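Local coordinates for shikimate 5-dehydrogenase (Mycobacterium fortuitum subsp. fortuitum DSM 46621, PDB 4XIJ), which probably catalyses the NADP-dependent reduction of 3-dehydroshikimate to shikimate, the fourth of seven steps on the way to chorismate, at residues D12-A17 against P42-E47; Y36-L41 against P264-A269; S21-S26 against S71-G76. One frame throughout, in Å; residues are numbered along the deposited sequence. Where two conformers were deposited one is given.

Interaction 1 of 3, residues D12-A17 against P42-E47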
ATOM      1  N   ASP A  12     -10.314 -10.017  28.659  1.00 23.48           N
ATOM      2  CA  ASP A  12     -10.583 -10.648  27.382  1.00 24.94           C
ATOM      3  C   ASP A  12      -9.612 -10.111  26.347  1.00 23.45           C
ATOM      4  O   ASP A  12      -8.958  -9.055  26.528  1.00 23.26           O
ATOM      5  CB  ASP A  12     -12.010 -10.387  26.910  1.00 27.33           C
ATOM      6  CG  ASP A  12     -13.039 -11.160  27.695  1.00 30.77           C
ATOM      7  OD1 ASP A  12     -12.666 -12.127  28.391  1.00 32.42           O
ATOM      8  OD2 ASP A  12     -14.240 -10.795  27.604  1.00 32.65           O
ATOM      9  N   SER A  13      -9.509 -10.849  25.254  1.00 21.20           N
ATOM     10  CA  SER A  13      -8.627 -10.428  24.193  1.00 20.40           C
ATOM     11  C   SER A  13      -9.169 -10.867  22.862  1.00 17.82           C
ATOM     12  O   SER A  13     -10.141 -11.645  22.760  1.00 19.98           O
ATOM     13  CB  SER A  13      -7.230 -10.998  24.393  1.00 21.30           C
ATOM     14  OG  SER A  13      -7.292 -12.410  24.417  1.00 22.64           O
ATOM     15  N   ARG A  14      -8.502 -10.368  21.831  1.00 13.30           N
ATOM     16  CA  ARG A  14      -8.934 -10.595  20.458  1.00 11.97           C
ATOM     17  C   ARG A  14      -7.800 -11.198  19.642  1.00 10.32           C
ATOM     18  O   ARG A  14      -6.650 -11.192  20.062  1.00 12.19           O
ATOM     19  CB  ARG A  14      -9.407  -9.281  19.839  1.00 11.66           C
ATOM     20  CG  ARG A  14     -10.567  -8.611  20.576  1.00 11.71           C
ATOM     21  CD  ARG A  14     -11.838  -9.467  20.688  1.00 11.82           C
ATOM     22  NE  ARG A  14     -12.435  -9.829  19.388  1.00 12.46           N
ATOM     23  CZ  ARG A  14     -13.255  -9.042  18.673  1.00 13.35           C
ATOM     24  NH1 ARG A  14     -13.588  -7.835  19.114  1.00 14.48           N
ATOM     25  NH2 ARG A  14     -13.767  -9.469  17.518  1.00 13.50           N
ATOM     26  N   LYS A  15      -8.144 -11.762  18.486  1.00  9.31           N
ATOM     27  CA  LYS A  15      -7.196 -12.409  17.601  1.00  9.12           C
ATOM     28  C   LYS A  15      -7.177 -11.746  16.241  1.00  8.64           C
ATOM     29  O   LYS A  15      -8.229 -11.383  15.672  1.00  9.47           O
ATOM     30  CB  LYS A  15      -7.547 -13.882  17.412  1.00 10.25           C
ATOM     31  CG  LYS A  15      -7.620 -14.655  18.769  1.00 11.73           C
ATOM     32  CD  LYS A  15      -7.720 -16.146  18.519  1.00 14.77           C
ATOM     33  CE  LYS A  15      -6.326 -16.691  18.143  1.00 19.18           C
ATOM     34  NZ  LYS A  15      -5.344 -16.680  19.300  1.00 21.91           N
ATOM     35  N   ALA A  16      -5.965 -11.626  15.718  1.00  8.43           N
ATOM     36  CA  ALA A  16      -5.756 -11.124  14.364  1.00  8.37           C
ATOM     37  C   ALA A  16      -4.659 -11.924  13.673  1.00  8.76           C
ATOM     38  O   ALA A  16      -3.933 -12.699  14.321  1.00  8.65           O
ATOM     39  CB  ALA A  16      -5.424  -9.592  14.381  1.00  8.30           C
ATOM     40  N   ALA A  17      -4.503 -11.733  12.377  1.00  8.04           N
ATOM     41  CA  ALA A  17      -3.459 -12.438  11.645  1.00  7.91           C
ATOM     42  C   ALA A  17      -3.193 -11.762  10.324  1.00  7.57           C
ATOM     43  O   ALA A  17      -4.026 -10.971   9.827  1.00  8.16           O
ATOM     44  CB  ALA A  17      -3.841 -13.911  11.372  1.00  8.91           C
ATOM     45  N   PRO A  42      -2.065  -5.993  25.692  1.00  8.27           N
ATOM     46  CA  PRO A  42      -0.919  -6.917  25.516  1.00  9.39           C
ATOM     47  C   PRO A  42      -1.328  -8.388  25.351  1.00 10.28           C
ATOM     48  O   PRO A  42      -0.476  -9.220  25.032  1.00 11.22           O
ATOM     49  CB  PRO A  42      -0.123  -6.710  26.803  1.00 10.06           C
ATOM     50  CG  PRO A  42      -1.221  -6.332  27.814  1.00  8.89           C
ATOM     51  CD  PRO A  42      -2.109  -5.404  27.058  1.00  8.98           C
ATOM     52  N   SER A  43      -2.605  -8.728  25.561  1.00 10.47           N
ATOM     53  CA  SER A  43      -2.943 -10.132  25.348  1.00 12.05           C
ATOM     54  C   SER A  43      -3.631 -10.386  24.018  1.00 10.66           C
ATOM     55  O   SER A  43      -3.970 -11.537  23.726  1.00 11.51           O
ATOM     56  CB  SER A  43      -3.777 -10.682  26.506  1.00 15.91           C
ATOM     57  OG  SER A  43      -5.001 -10.007  26.595  1.00 18.01           O
ATOM     58  N   TRP A  44      -3.828  -9.351  23.191  1.00  9.80           N
ATOM     59  CA  TRP A  44      -4.263  -9.625  21.814  1.00  8.89           C
ATOM     60  C   TRP A  44      -3.170 -10.384  21.083  1.00  9.81           C
ATOM     61  O   TRP A  44      -1.954 -10.160  21.316  1.00 10.72           O
ATOM     62  CB  TRP A  44      -4.554  -8.324  21.080  1.00  8.83           C
ATOM     63  CG  TRP A  44      -5.883  -7.670  21.459  1.00  9.40           C
ATOM     64  CD1 TRP A  44      -6.526  -7.696  22.677  1.00 10.33           C
ATOM     65  CD2 TRP A  44      -6.672  -6.886  20.597  1.00  9.36           C
ATOM     66  NE1 TRP A  44      -7.707  -6.987  22.599  1.00 10.93           N
ATOM     67  CE2 TRP A  44      -7.808  -6.460  21.335  1.00 10.02           C
ATOM     68  CE3 TRP A  44      -6.542  -6.495  19.255  1.00 10.69           C
ATOM     69  CZ2 TRP A  44      -8.806  -5.661  20.775  1.00 10.66           C
ATOM     70  CZ3 TRP A  44      -7.555  -5.670  18.699  1.00 10.10           C
ATOM     71  CH2 TRP A  44      -8.678  -5.297  19.457  1.00 10.33           C
ATOM     72  N   THR A  45      -3.575 -11.274  20.182  1.00 10.27           N
ATOM     73  CA  THR A  45      -2.575 -12.028  19.433  1.00 10.53           C
ATOM     74  C   THR A  45      -2.603 -11.649  17.947  1.00  9.55           C
ATOM     75  O   THR A  45      -3.630 -11.207  17.420  1.00  9.91           O
ATOM     76  CB  THR A  45      -2.780 -13.536  19.584  1.00 12.64           C
ATOM     77  OG1 THR A  45      -4.106 -13.892  19.155  1.00 13.34           O
ATOM     78  CG2 THR A  45      -2.567 -13.949  21.044  1.00 15.13           C
ATOM     79  N   TYR A  46      -1.471 -11.837  17.281  1.00 10.99           N
ATOM     80  CA  TYR A  46      -1.359 -11.552  15.858  1.00 11.13           C
ATOM     81  C   TYR A  46      -0.452 -12.585  15.241  1.00 12.16           C
ATOM     82  O   TYR A  46       0.756 -12.553  15.491  1.00 15.33           O
ATOM     83  CB  TYR A  46      -0.821 -10.131  15.614  1.00 11.58           C
ATOM     84  CG  TYR A  46      -1.112  -9.657  14.225  1.00 11.34           C
ATOM     85  CD1 TYR A  46      -0.467 -10.241  13.155  1.00 12.49           C
ATOM     86  CD2 TYR A  46      -2.038  -8.638  13.978  1.00 11.02           C
ATOM     87  CE1 TYR A  46      -0.719  -9.864  11.887  1.00 13.45           C
ATOM     88  CE2 TYR A  46      -2.325  -8.217  12.636  1.00 10.80           C
ATOM     89  CZ  TYR A  46      -1.630  -8.872  11.605  1.00 12.45           C
ATOM     90  OH  TYR A  46      -1.765  -8.552  10.309  1.00 15.50           O
ATOM     91  N   GLU A  47      -1.007 -13.500  14.462  1.00 10.89           N
ATOM     92  CA  GLU A  47      -0.184 -14.553  13.907  1.00 12.10           C
ATOM     93  C   GLU A  47      -0.013 -14.470  12.396  1.00 10.01           C
ATOM     94  O   GLU A  47      -0.623 -13.629  11.762  1.00 11.29           O
ATOM     95  CB  GLU A  47      -0.734 -15.908  14.295  1.00 16.13           C
ATOM     96  CG  GLU A  47      -2.098 -16.207  13.838  1.00 17.31           C
ATOM     97  CD  GLU A  47      -2.684 -17.366  14.669  1.00 19.65           C
ATOM     98  OE1 GLU A  47      -3.376 -17.103  15.677  1.00 20.55           O
ATOM     99  OE2 GLU A  47      -2.406 -18.534  14.342  1.00 22.04           O
TER
HETATM  100  O   HOH W   1      -7.727  -6.740  25.869  1.00 27.20           O
HETATM  101  O   HOH W   2      -2.273 -17.142  18.195  1.00 40.07           O
HETATM  102  O   HOH W   3      -4.061 -14.445  16.479  1.00 13.37           O

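Interaction 2 of 3, residues Y36-L41 against P264-A269. With EDO (1,2-ethanediol), chain C.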
ATOM      1  N   TYR A  36      -0.528  -2.817  19.678  1.00  7.40           N
ATOM      2  CA  TYR A  36      -1.408  -3.305  20.719  1.00  7.85           C
ATOM      3  C   TYR A  36      -0.776  -3.144  22.091  1.00  7.27           C
ATOM      4  O   TYR A  36      -1.463  -2.774  23.041  1.00  8.37           O
ATOM      5  CB  TYR A  36      -1.787  -4.786  20.519  1.00  7.46           C
ATOM      6  CG  TYR A  36      -2.457  -5.118  19.179  1.00  6.85           C
ATOM      7  CD1 TYR A  36      -3.021  -4.123  18.336  1.00  8.13           C
ATOM      8  CD2 TYR A  36      -2.460  -6.446  18.700  1.00  7.39           C
ATOM      9  CE1 TYR A  36      -3.574  -4.498  17.093  1.00  7.93           C
ATOM     10  CE2 TYR A  36      -3.035  -6.805  17.497  1.00  7.97           C
ATOM     11  CZ  TYR A  36      -3.566  -5.825  16.695  1.00  7.62           C
ATOM     12  OH  TYR A  36      -4.067  -6.198  15.489  1.00  8.35           O
ATOM     13  N   ARG A  37       0.525  -3.371  22.197  1.00  7.06           N
ATOM     14  CA  ARG A  37       1.198  -3.192  23.487  1.00  7.28           C
ATOM     15  C   ARG A  37       1.152  -1.706  23.925  1.00  7.64           C
ATOM     16  O   ARG A  37       0.825  -1.406  25.078  1.00  9.11           O
ATOM     17  CB  ARG A  37       2.643  -3.703  23.364  1.00  7.44           C
ATOM     18  CG  ARG A  37       2.685  -5.199  23.266  1.00  8.16           C
ATOM     19  CD  ARG A  37       4.038  -5.754  22.773  1.00  8.92           C
ATOM     20  NE  ARG A  37       3.887  -7.185  22.559  1.00  8.45           N
ATOM     21  CZ  ARG A  37       4.773  -7.974  21.953  1.00  7.89           C
ATOM     22  NH1 ARG A  37       5.938  -7.506  21.503  1.00  8.47           N
ATOM     23  NH2 ARG A  37       4.504  -9.274  21.798  1.00  9.98           N
ATOM     24  N   ALA A  38       1.384  -0.782  22.985  1.00  7.63           N
ATOM     25  CA  ALA A  38       1.310   0.642  23.288  1.00  9.13           C
ATOM     26  C   ALA A  38      -0.114   1.098  23.677  1.00  8.63           C
ATOM     27  O   ALA A  38      -0.281   2.021  24.489  1.00 11.10           O
ATOM     28  CB  ALA A  38       1.824   1.450  22.099  1.00  9.71           C
ATOM     29  N   LEU A  39      -1.118   0.411  23.123  1.00  8.61           N
ATOM     30  CA  LEU A  39      -2.529   0.706  23.408  1.00  8.35           C
ATOM     31  C   LEU A  39      -3.054  -0.002  24.650  1.00  7.98           C
ATOM     32  O   LEU A  39      -4.221   0.164  24.998  1.00  9.89           O
ATOM     33  CB  LEU A  39      -3.395   0.288  22.207  1.00  9.19           C
ATOM     34  CG  LEU A  39      -3.185   1.144  20.956  1.00  9.74           C
ATOM     35  CD1 LEU A  39      -3.865   0.493  19.800  1.00  9.61           C
ATOM     36  CD2 LEU A  39      -3.647   2.585  21.130  1.00 11.05           C
ATOM     37  N   GLY A  40      -2.211  -0.761  25.350  1.00  8.31           N
ATOM     38  CA  GLY A  40      -2.674  -1.434  26.549  1.00  7.90           C
ATOM     39  C   GLY A  40      -3.477  -2.683  26.311  1.00  7.52           C
ATOM     40  O   GLY A  40      -4.263  -3.131  27.177  1.00  8.81           O
ATOM     41  N   LEU A  41      -3.232  -3.305  25.157  1.00  7.79           N
ATOM     42  CA  LEU A  41      -3.857  -4.597  24.789  1.00  9.05           C
ATOM     43  C   LEU A  41      -2.818  -5.702  24.621  1.00  9.15           C
ATOM     44  O   LEU A  41      -2.712  -6.318  23.539  1.00  8.64           O
ATOM     45  CB  LEU A  41      -4.635  -4.446  23.480  1.00  8.30           C
ATOM     46  CG  LEU A  41      -5.644  -3.300  23.488  1.00  9.92           C
ATOM     47  CD1 LEU A  41      -6.098  -2.966  22.021  1.00 11.47           C
ATOM     48  CD2 LEU A  41      -6.845  -3.679  24.376  1.00 10.56           C
ATOM     49  N   PRO A 264      -7.035   5.552  18.239  1.00 13.31           N
ATOM     50  CA  PRO A 264      -6.048   6.232  17.382  1.00 12.25           C
ATOM     51  C   PRO A 264      -4.722   5.475  17.340  1.00 11.43           C
ATOM     52  O   PRO A 264      -4.290   4.914  18.360  1.00 12.74           O
ATOM     53  CB  PRO A 264      -5.889   7.589  18.047  1.00 13.84           C
ATOM     54  CG  PRO A 264      -7.217   7.781  18.763  1.00 16.10           C
ATOM     55  CD  PRO A 264      -7.544   6.428  19.296  1.00 15.32           C
ATOM     56  N   ALA A 265      -4.116   5.386  16.157  1.00 11.62           N
ATOM     57  CA  ALA A 265      -2.854   4.652  16.029  1.00 10.47           C
ATOM     58  C   ALA A 265      -1.789   5.250  16.946  1.00 10.17           C
ATOM     59  O   ALA A 265      -1.632   6.445  17.001  1.00 11.10           O
ATOM     60  CB  ALA A 265      -2.373   4.626  14.557  1.00 11.47           C
ATOM     61  N   PRO A 266      -1.032   4.405  17.660  1.00  9.18           N
ATOM     62  CA  PRO A 266       0.050   4.908  18.519  1.00  9.66           C
ATOM     63  C   PRO A 266       1.266   5.094  17.621  1.00  8.97           C
ATOM     64  O   PRO A 266       2.073   4.183  17.419  1.00  9.35           O
ATOM     65  CB  PRO A 266       0.239   3.781  19.543  1.00 10.01           C
ATOM     66  CG  PRO A 266      -0.117   2.517  18.752  1.00  9.57           C
ATOM     67  CD  PRO A 266      -1.219   2.955  17.776  1.00  9.48           C
ATOM     68  N   LYS A 267       1.379   6.273  17.042  1.00  9.71           N
ATOM     69  CA  LYS A 267       2.291   6.399  15.894  1.00 10.49           C
ATOM     70  C   LYS A 267       3.763   6.293  16.281  1.00 10.19           C
ATOM     71  O   LYS A 267       4.541   5.687  15.535  1.00 10.34           O
ATOM     72  CB  LYS A 267       2.052   7.706  15.123  1.00 11.54           C
ATOM     73  CG  LYS A 267       0.654   7.797  14.531  1.00 13.15           C
ATOM     74  CD  LYS A 267       0.473   8.943  13.550  1.00 16.16           C
ATOM     75  CE  LYS A 267      -0.845   8.792  12.832  1.00 19.51           C
ATOM     76  NZ  LYS A 267      -1.081   9.855  11.782  1.00 22.67           N
ATOM     77  N   GLU A 268       4.175   6.857  17.425  1.00 11.08           N
ATOM     78  CA  GLU A 268       5.585   6.778  17.791  1.00 11.41           C
ATOM     79  C   GLU A 268       5.951   5.338  18.088  1.00  9.82           C
ATOM     80  O   GLU A 268       7.066   4.874  17.768  1.00 10.65           O
ATOM     81  CB  GLU A 268       5.917   7.698  18.976  1.00 15.03           C
ATOM     82  CG  GLU A 268       6.071   9.183  18.534  1.00 20.08           C
ATOM     83  CD  GLU A 268       7.306   9.455  17.636  1.00 24.73           C
ATOM     84  OE1 GLU A 268       8.442   9.592  18.211  1.00 28.33           O
ATOM     85  OE2 GLU A 268       7.148   9.560  16.393  1.00 24.06           O
ATOM     86  N   ALA A 269       5.054   4.611  18.745  1.00  9.56           N
ATOM     87  CA  ALA A 269       5.344   3.204  19.086  1.00  9.14           C
ATOM     88  C   ALA A 269       5.482   2.399  17.787  1.00  8.47           C
ATOM     89  O   ALA A 269       6.366   1.549  17.672  1.00  9.56           O
ATOM     90  CB  ALA A 269       4.248   2.650  19.963  1.00  9.99           C
TER
HETATM   91  C1  EDO C 302       2.585   9.096  18.803  1.00 25.63           C
HETATM   92  O1  EDO C 302       2.792   8.029  19.662  1.00 26.44           O
HETATM   93  C2  EDO C 302       1.161   9.458  19.063  1.00 23.52           C
HETATM   94  O2  EDO C 302       0.387   8.877  18.010  1.00 22.24           O

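Interaction 3 of 3, residues S21-S26 against S71-G76. With SO4 (sulfate ion), chain F; SO4 (sulfate ion), chain E.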
ATOM      1  N   SER A  21       1.054 -15.820   1.023  1.00 10.01           N
ATOM      2  CA  SER A  21       2.027 -16.844   0.690  1.00 12.57           C
ATOM      3  C   SER A  21       2.924 -16.327  -0.435  1.00 13.12           C
ATOM      4  O   SER A  21       2.461 -16.100  -1.541  1.00 14.86           O
ATOM      5  CB  SER A  21       1.318 -18.131   0.294  1.00 14.24           C
ATOM      6  OG  SER A  21       2.274 -19.103  -0.110  1.00 18.70           O
ATOM      7  N   PRO A  22       4.211 -16.118  -0.153  1.00 14.09           N
ATOM      8  CA  PRO A  22       4.889 -16.399   1.122  1.00 14.54           C
ATOM      9  C   PRO A  22       4.522 -15.395   2.226  1.00 14.67           C
ATOM     10  O   PRO A  22       4.068 -14.268   1.965  1.00 15.81           O
ATOM     11  CB  PRO A  22       6.379 -16.320   0.731  1.00 16.29           C
ATOM     12  CG  PRO A  22       6.408 -15.344  -0.384  1.00 16.22           C
ATOM     13  CD  PRO A  22       5.159 -15.666  -1.191  1.00 15.83           C
ATOM     14  N   ILE A  23       4.704 -15.808   3.475  1.00 13.86           N
ATOM     15  CA  ILE A  23       4.175 -15.002   4.568  1.00 13.83           C
ATOM     16  C   ILE A  23       5.267 -14.544   5.548  1.00 13.73           C
ATOM     17  O   ILE A  23       4.977 -13.911   6.567  1.00 15.17           O
ATOM     18  CB  ILE A  23       3.027 -15.815   5.294  1.00 14.46           C
ATOM     19  CG1 ILE A  23       2.063 -14.895   6.020  1.00 15.08           C
ATOM     20  CG2 ILE A  23       3.589 -16.893   6.195  1.00 15.77           C
ATOM     21  CD1 ILE A  23       1.587 -13.754   5.207  1.00 14.83           C
ATOM     22  N   THR A  24       6.521 -14.822   5.223  1.00 15.17           N
ATOM     23  CA  THR A  24       7.636 -14.477   6.115  1.00 17.04           C
ATOM     24  C   THR A  24       8.124 -13.038   6.081  1.00 17.47           C
ATOM     25  O   THR A  24       8.675 -12.545   7.082  1.00 20.69           O
ATOM     26  CB  THR A  24       8.857 -15.369   5.826  1.00 19.30           C
ATOM     27  OG1 THR A  24       9.131 -15.363   4.425  1.00 21.15           O
ATOM     28  CG2 THR A  24       8.568 -16.782   6.265  1.00 21.34           C
ATOM     29  N   HIS A  25       7.906 -12.346   4.967  1.00 17.70           N
ATOM     30  CA  HIS A  25       8.390 -10.969   4.803  1.00 18.27           C
ATOM     31  C   HIS A  25       7.482  -9.946   5.478  1.00 16.40           C
ATOM     32  O   HIS A  25       7.940  -8.885   5.866  1.00 17.97           O
ATOM     33  CB  HIS A  25       8.522 -10.627   3.314  1.00 22.04           C
ATOM     34  CG  HIS A  25       9.130  -9.284   3.049  1.00 26.29           C
ATOM     35  ND1 HIS A  25       8.374  -8.137   2.899  1.00 28.34           N
ATOM     36  CD2 HIS A  25      10.426  -8.899   2.935  1.00 27.89           C
ATOM     37  CE1 HIS A  25       9.179  -7.106   2.684  1.00 29.92           C
ATOM     38  NE2 HIS A  25      10.428  -7.546   2.682  1.00 29.26           N
ATOM     39  N   SER A  26       6.205 -10.262   5.647  1.00 14.52           N
ATOM     40  CA  SER A  26       5.272  -9.262   6.121  1.00 11.88           C
ATOM     41  C   SER A  26       5.703  -8.687   7.454  1.00 11.40           C
ATOM     42  O   SER A  26       6.100  -9.429   8.367  1.00 12.00           O
ATOM     43  CB  SER A  26       3.866  -9.858   6.250  1.00 11.62           C
ATOM     44  OG  SER A  26       2.968  -8.893   6.779  1.00 11.60           O
ATOM     45  N   SER A  71      -5.007  -8.874   8.202  1.00  7.59           N
ATOM     46  CA  SER A  71      -4.265  -8.282   7.112  0.50  7.50           C
ATOM     47  C   SER A  71      -4.120  -9.336   6.025  1.00  8.56           C
ATOM     48  O   SER A  71      -3.977 -10.512   6.337  1.00  9.20           O
ATOM     49  CB  SER A  71      -2.901  -7.806   7.603  0.50  6.29           C
ATOM     50  OG  SER A  71      -3.062  -6.899   8.715  0.50  6.69           O
ATOM     51  N   VAL A  72      -4.146  -8.930   4.775  1.00  8.37           N
ATOM     52  CA  VAL A  72      -4.046  -9.916   3.699  1.00  8.73           C
ATOM     53  C   VAL A  72      -2.972  -9.439   2.755  1.00  9.17           C
ATOM     54  O   VAL A  72      -2.971  -8.278   2.327  1.00 10.07           O
ATOM     55  CB  VAL A  72      -5.375 -10.076   2.940  1.00  9.27           C
ATOM     56  CG1 VAL A  72      -5.205 -11.070   1.764  1.00  9.98           C
ATOM     57  CG2 VAL A  72      -6.508 -10.562   3.881  1.00  9.50           C
ATOM     58  N   THR A  73      -2.044 -10.311   2.421  1.00  8.89           N
ATOM     59  CA  THR A  73      -1.042  -9.926   1.440  1.00  9.50           C
ATOM     60  C   THR A  73      -1.121 -10.881   0.243  1.00 10.13           C
ATOM     61  O   THR A  73      -2.056 -11.693   0.145  1.00 10.21           O
ATOM     62  CB  THR A  73       0.371  -9.875   2.109  1.00 10.28           C
ATOM     63  OG1 THR A  73       1.294  -9.293   1.183  1.00 12.34           O
ATOM     64  CG2 THR A  73       0.895 -11.278   2.570  1.00 10.65           C
ATOM     65  N   MET A  74      -0.193 -10.745  -0.700  1.00  9.73           N
ATOM     66  CA  MET A  74      -0.178 -11.605  -1.900  1.00 10.15           C
ATOM     67  C   MET A  74      -0.156 -13.080  -1.468  1.00 10.99           C
ATOM     68  O   MET A  74       0.577 -13.428  -0.523  1.00 11.69           O
ATOM     69  CB  MET A  74       1.039 -11.266  -2.759  1.00 12.10           C
ATOM     70  CG  MET A  74       0.907  -9.926  -3.432  1.00 15.51           C
ATOM     71  SD  MET A  74       1.357  -8.482  -2.408  1.00 18.12           S
ATOM     72  CE  MET A  74       3.035  -8.864  -1.934  1.00 18.90           C
ATOM     73  N   PRO A  75      -0.929 -13.963  -2.136  1.00 10.77           N
ATOM     74  CA  PRO A  75      -1.715 -13.760  -3.353  1.00 11.22           C
ATOM     75  C   PRO A  75      -3.205 -13.561  -3.070  1.00 10.12           C
ATOM     76  O   PRO A  75      -4.002 -13.792  -3.961  1.00 11.79           O
ATOM     77  CB  PRO A  75      -1.486 -15.076  -4.110  1.00 11.78           C
ATOM     78  CG  PRO A  75      -1.496 -16.103  -2.988  1.00 11.37           C
ATOM     79  CD  PRO A  75      -0.817 -15.404  -1.805  1.00 11.06           C
ATOM     80  N   GLY A  76      -3.565 -13.179  -1.862  1.00  9.24           N
ATOM     81  CA  GLY A  76      -4.948 -13.254  -1.433  1.00  8.62           C
ATOM     82  C   GLY A  76      -5.790 -11.986  -1.532  1.00  9.00           C
ATOM     83  O   GLY A  76      -6.946 -12.002  -1.092  1.00 10.02           O
TER
HETATM   84  S   SO4 F 305       4.788  -8.374   2.130  0.72 25.74           S
HETATM   85  O1  SO4 F 305       5.667  -7.929   3.218  0.72 25.85           O
HETATM   86  O2  SO4 F 305       5.586  -8.893   1.027  0.72 28.13           O
HETATM   87  O3  SO4 F 305       3.770  -9.305   2.604  0.72 24.21           O
HETATM   88  O4  SO4 F 305       4.109  -7.171   1.632  0.72 28.29           O
HETATM   89  S   SO4 E 304       0.419  -5.587   2.107  0.55 20.15           S
HETATM   90  O1  SO4 E 304       1.625  -4.760   2.378  0.55 22.24           O
HETATM   91  O2  SO4 E 304       0.778  -6.489   0.970  0.55 17.29           O
HETATM   92  O3  SO4 E 304       0.025  -6.420   3.281  0.55 21.55           O
HETATM   93  O4  SO4 E 304      -0.690  -4.635   1.960  0.55 17.50           O
HETATM   94  O   HOH W   4       3.264 -12.730  -0.216  1.00 15.89           O

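Interaction 1 of 3, residues D12-A17 against P42-E47
Ser13 meets the loop ahead of the second strand through its CB, which lies 3.3 Å from Ser43 OG. One residue on, Arg14 lays its aliphatic part over the indole of Trp44: CB stands 3.6 Å from the centroid of the six-membered ring and 14° off its normal, a CH-pi contact, while Arg14 CG reaches Trp44 CZ2. Arg14 CG sits beside its own backbone N (chi1 -59°), and the chain bends again at chi2 and chi3. The guanidinium is turned 56° from the indole plane, and its NE donates to Glu66 O. Arg14 O accepts Thr45 N, opening a parallel ladder. Lys15 runs alongside Thr45 and gives NZ to OG1 at 3.1 Å; its charge also lies near Glu47, with NZ 4.1 Å from OE1, too long for a salt bridge but spanned by a water. A second water ties Thr45 OG1, Glu47 OE1 and Ala16 O together. Ala16 N binds Thr45 O at 2.9 Å and Ala16 O takes Glu47 N at 3.0 Å, while Ala16 CB packs on Tyr46 CD2 (3.5 Å). Ala17 CA then lies over the rim of the Tyr46 ring, 3.8 Å above its plane. These are the two parallel strands of a beta-alpha-beta unit, 45-50 being outermost in the sheet; helix 28-38 covers the face bearing Ala16 and Tyr46, and strand 67-72 flanks 15-20 across from 45-50.

Interaction 2 of 3, residues Y36-L41 against P264-A269
Ala38 CB overlaps the CB atoms of Ala269 and Pro266, two contacts made by one methyl group. The Ala269 contact is tight: the two methyl carbons, Ala38 CB and Ala269 CB, are 3.4 Å apart, closer than usual van der Waals distance. Pro266 CB stands 3.8 Å from Ala38 CB, and Pro266 CG continues the contact toward Leu39. There the leucine side chain crosses the proline ring at about a right angle, its CG 4.0 Å from Pro266 CG. Leu39 CG lies beside its own backbone N (chi1 -69°), and beyond it CD1 approaches Pro266 CD, while CD2 comes 3.7 Å from Pro264 O. No hydrogen bond crosses between the segments, which together bury 184 Å².

The contact lies where one helix stops and another starts. Helix 28-38 closes in a Schellman motif: Gly40 has a positive phi of 78°, Leu41 N donates to Tyr36 O at 2.8 Å, and Gly40 N donates to Arg37 O. On the other side Pro266, the centre of an inverse gamma turn, occupies the N-cap of helix 267-272. An ethanediol, probably from the crystallisation liquor, sits at that helix start, where its O2 accepts Lys267 N at 2.9 Å and its O1 accepts Glu268 N at the same length. The contact joins the end of helix 28-38, in the substrate-binding part of the chain, to the segment that follows helix 246-261. Tyr36, whose CB points away from 264-269, packs on Phe260 and Thr261 of that long helix. Leu39 also rests on Met263, in the loop that leads to Pro264.

Interaction 3 of 3, residues S21-S26 against S71-G76
The loop between strand 15-20 and helix 28-38 meets the loop that follows strand 67-72 at Ser21 and Met74. Ser21 N donates to Met74 O at 2.9 Å with an N-H...O angle of 171°, and the donor lies in the carbonyl plane, on a lone pair. Met74 O has a second donor, a water that also donates a hydrogen bond to Pro22 O, each bond being 2.8 Å. Beside this link Pro75 CD comes 3.4 Å from Ser21 O, with Ser21 CB a little farther off. Pro22 and Pro75 both follow cis peptide bonds, one in each loop. Both loops follow neighbouring parallel strands of the mixed sheet of the substrate-binding domain; as in other shikimate dehydrogenases, the serine-rich loop before helix 28-38 is probably part of the shikimate site, where the sulfates sit.

Farther along, Ile23 crosses Thr73 obliquely, CD1 touching CG2 at 3.7 Å. Thr73 CG2 takes the place between the backbone N and the carbonyl carbon, while OG1 lies anti to N (chi1 -171°). This OG1 is 2.9 Å from O3 of one sulfate and equally near O2 of the other; its single proton cannot be assigned to either. His25 ND1 donates to O1 of the first sulfate at 2.7 Å with an N-H...O angle of 173°, the oxygen at the ring edge and in its plane. Both ions probably come from the crystallisation liquor, and Lys77 NZ and Asn98 ND2 supply further sulfate hydrogen bonds. Ser26 OG, turned to the start of helix 28-38, caps Ser28 N.

All three contacts involve the beta-alpha-beta unit of strand 15-20, helix 28-38 and strand 45-50. Interaction 1 pairs its two strands, interaction 2 sets the end of its helix against the C-terminal segment, and interaction 3 joins the loop before that helix to the loop after strand 67-72. Along the chain each pair of interactions interleaves. Interactions 1 and 2, with centres about 14 Å apart, touch through Tyr36; interactions 1 and 3, centres about 18 Å apart, meet where Tyr46 OH probably bonds Ser71 OG. Interactions 2 and 3, centres about 23 Å apart, do not touch. One unit thereby connects the sheet edge, the returning C-terminus and the loops that hold the sulfates.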